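Local coordinates for protein molybdopterin converting factor, subunit 1 (Pyrococcus furiosus, PDB 1VJK) that probably acts as the small, ubiquitin-like MoaD-type subunit of molybdopterin synthase in molybdenum cofactor biosynthesis, at residues Phe17-Gln22 with Lys54-Gly59. Sequence-based numbering, arbitrary orientation.
Sequences FARFRQ and KEEVFG
The guanidinium of Arg19 has Phe20 CE1 over the centre of one face, 3.6 Å above the plane, while its edge is taken by the carboxylate of Glu56. The Phe20 ring, for its part, carries Arg19 CG over one face and meets Glu56 OE1 at its edge, with CE1 4.0 Å from that oxygen. The result illustrates a bidentate, end-on salt bridge built against an aromatic ring. Arg19 NH1 donates to Glu56 OE2 at 2.9 Å, nearly straight at 163°, and Arg19 NH2 donates to Glu56 OE1 at 2.8 Å. The two flat groups are not coplanar: they are turned 54° apart, and both oxygens are met from above the carboxylate plane. The arginine runs out almost straight beyond CG, carrying its two terminal nitrogens to the carboxylate, whereas Glu56 bends at chi2 (-75°) to face it. Asp67 OD2 lies close to Glu56 OE1, a like-charge neighbour whose effect the arginine probably offsets. Phe20 also packs on Val68 and Pro93. In this ubiquitin-like fold the bridge joins helix 19-24, which follows strand 10-16, to the loop between helix 39-49 and strand 69-72.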
loop_
_atom_site.group_PDB
_atom_site.type_symbol
_atom_site.label_atom_id
_atom_site.label_comp_id
_atom_site.label_asym_id
_atom_site.label_seq_id
_atom_site.Cartn_x
_atom_site.Cartn_y
_atom_site.Cartn_z
ATOM N N PHE A 17 -5.927 7.170 -1.559
ATOM C CA PHE A 17 -6.217 8.581 -1.403
ATOM C C PHE A 17 -5.931 9.370 -2.651
ATOM O O PHE A 17 -5.031 9.041 -3.419
ATOM C CB PHE A 17 -5.377 9.157 -0.246
ATOM C CG PHE A 17 -5.770 8.631 1.097
ATOM C CD1 PHE A 17 -6.671 9.343 1.892
ATOM C CD2 PHE A 17 -5.240 7.426 1.574
ATOM C CE1 PHE A 17 -7.042 8.865 3.150
ATOM C CE2 PHE A 17 -5.611 6.927 2.818
ATOM C CZ PHE A 17 -6.511 7.655 3.614
ATOM N N ALA A 18 -6.687 10.454 -2.823
ATOM C CA ALA A 18 -6.436 11.429 -3.881
ATOM C C ALA A 18 -6.357 10.730 -5.247
ATOM O O ALA A 18 -7.243 9.926 -5.565
ATOM C CB ALA A 18 -5.195 12.265 -3.574
ATOM N N ARG A 19 -5.331 11.014 -6.058
ATOM C CA ARG A 19 -5.373 10.481 -7.435
ATOM C C ARG A 19 -5.261 8.975 -7.480
ATOM O O ARG A 19 -5.640 8.356 -8.471
ATOM C CB ARG A 19 -4.334 11.142 -8.341
ATOM C CG ARG A 19 -2.908 10.742 -8.103
ATOM C CD ARG A 19 -1.991 11.551 -8.989
ATOM N NE ARG A 19 -0.594 11.263 -8.726
ATOM C CZ ARG A 19 0.110 10.306 -9.347
ATOM N NH1 ARG A 19 -0.447 9.541 -10.295
ATOM N NH2 ARG A 19 1.400 10.129 -8.993
ATOM N N PHE A 20 -4.778 8.365 -6.399
ATOM C CA PHE A 20 -4.626 6.899 -6.371
ATOM C C PHE A 20 -5.955 6.186 -6.290
ATOM O O PHE A 20 -6.030 5.002 -6.625
ATOM C CB PHE A 20 -3.622 6.498 -5.279
ATOM C CG PHE A 20 -2.296 7.124 -5.496
ATOM C CD1 PHE A 20 -1.615 6.914 -6.682
ATOM C CD2 PHE A 20 -1.743 8.006 -4.562
ATOM C CE1 PHE A 20 -0.410 7.542 -6.958
ATOM C CE2 PHE A 20 -0.519 8.633 -4.833
ATOM C CZ PHE A 20 0.151 8.394 -6.033
ATOM N N ARG A 21 -7.006 6.906 -5.906
ATOM C CA ARG A 21 -8.367 6.369 -6.006
ATOM C C ARG A 21 -8.735 6.133 -7.461
ATOM O O ARG A 21 -9.449 5.164 -7.760
ATOM C CB ARG A 21 -9.375 7.335 -5.371
ATOM C CG ARG A 21 -9.206 7.435 -3.883
ATOM C CD ARG A 21 -10.092 8.473 -3.226
ATOM N NE ARG A 21 -10.237 8.195 -1.796
ATOM C CZ ARG A 21 -11.122 8.781 -0.995
ATOM N NH1 ARG A 21 -11.972 9.688 -1.473
ATOM N NH2 ARG A 21 -11.171 8.437 0.288
ATOM N N GLN A 22 -8.304 7.017 -8.372
ATOM C CA GLN A 22 -8.553 6.789 -9.780
ATOM C C GLN A 22 -7.697 5.718 -10.354
ATOM O O GLN A 22 -8.175 4.955 -11.179
ATOM C CB GLN A 22 -8.389 8.050 -10.629
ATOM C CG GLN A 22 -9.557 9.005 -10.576
ATOM C CD GLN A 22 -9.800 9.532 -9.196
ATOM O OE1 GLN A 22 -8.967 10.274 -8.646
ATOM N NE2 GLN A 22 -10.930 9.145 -8.601
ATOM N N LYS A 54 2.466 0.503 -11.552
ATOM C CA LYS A 54 3.817 0.001 -11.840
ATOM C C LYS A 54 4.796 1.153 -12.059
ATOM O O LYS A 54 5.972 1.043 -11.684
ATOM C CB LYS A 54 3.808 -0.933 -13.057
ATOM C CG LYS A 54 3.128 -2.263 -12.785
ATOM C CD LYS A 54 3.265 -3.227 -13.951
ATOM C CE LYS A 54 3.285 -4.670 -13.429
ATOM N N GLU A 55 4.289 2.246 -12.632
ATOM C CA GLU A 55 5.074 3.419 -13.041
ATOM C C GLU A 55 5.210 4.444 -11.894
ATOM O O GLU A 55 5.915 5.465 -12.033
ATOM C CB GLU A 55 4.403 4.076 -14.262
ATOM C CG GLU A 55 4.343 3.238 -15.558
ATOM C CD GLU A 55 3.638 1.870 -15.440
ATOM O OE1 GLU A 55 2.480 1.775 -14.889
ATOM O OE2 GLU A 55 4.245 0.871 -15.926
ATOM N N GLU A 56 4.551 4.175 -10.770
ATOM C CA GLU A 56 4.567 5.072 -9.622
ATOM C C GLU A 56 5.647 4.635 -8.647
ATOM O O GLU A 56 5.744 3.460 -8.286
ATOM C CB GLU A 56 3.201 5.078 -8.920
ATOM C CG GLU A 56 2.048 5.448 -9.838
ATOM C CD GLU A 56 1.993 6.933 -10.151
ATOM O OE1 GLU A 56 2.697 7.704 -9.484
ATOM O OE2 GLU A 56 1.259 7.328 -11.096
ATOM N N VAL A 57 6.441 5.587 -8.182
ATOM C CA VAL A 57 7.520 5.257 -7.260
ATOM C C VAL A 57 7.010 5.279 -5.817
ATOM O O VAL A 57 6.524 6.309 -5.338
ATOM C CB VAL A 57 8.707 6.205 -7.432
ATOM C CG1 VAL A 57 9.796 5.917 -6.408
ATOM C CG2 VAL A 57 9.270 6.070 -8.845
ATOM N N PHE A 58 7.079 4.127 -5.148
ATOM C CA PHE A 58 6.719 4.037 -3.729
ATOM C C PHE A 58 7.921 4.355 -2.868
ATOM O O PHE A 58 9.026 3.867 -3.107
ATOM C CB PHE A 58 6.222 2.626 -3.378
ATOM C CG PHE A 58 4.840 2.296 -3.906
ATOM C CD1 PHE A 58 3.784 2.095 -3.024
ATOM C CD2 PHE A 58 4.611 2.153 -5.273
ATOM C CE1 PHE A 58 2.499 1.778 -3.494
ATOM C CE2 PHE A 58 3.327 1.832 -5.760
ATOM C CZ PHE A 58 2.285 1.643 -4.863
ATOM N N GLY A 59 7.687 5.161 -1.859
ATOM C CA GLY A 59 8.718 5.461 -0.894
ATOM C C GLY A 59 8.700 4.476 0.252
ATOM O O GLY A 59 7.713 3.752 0.510
#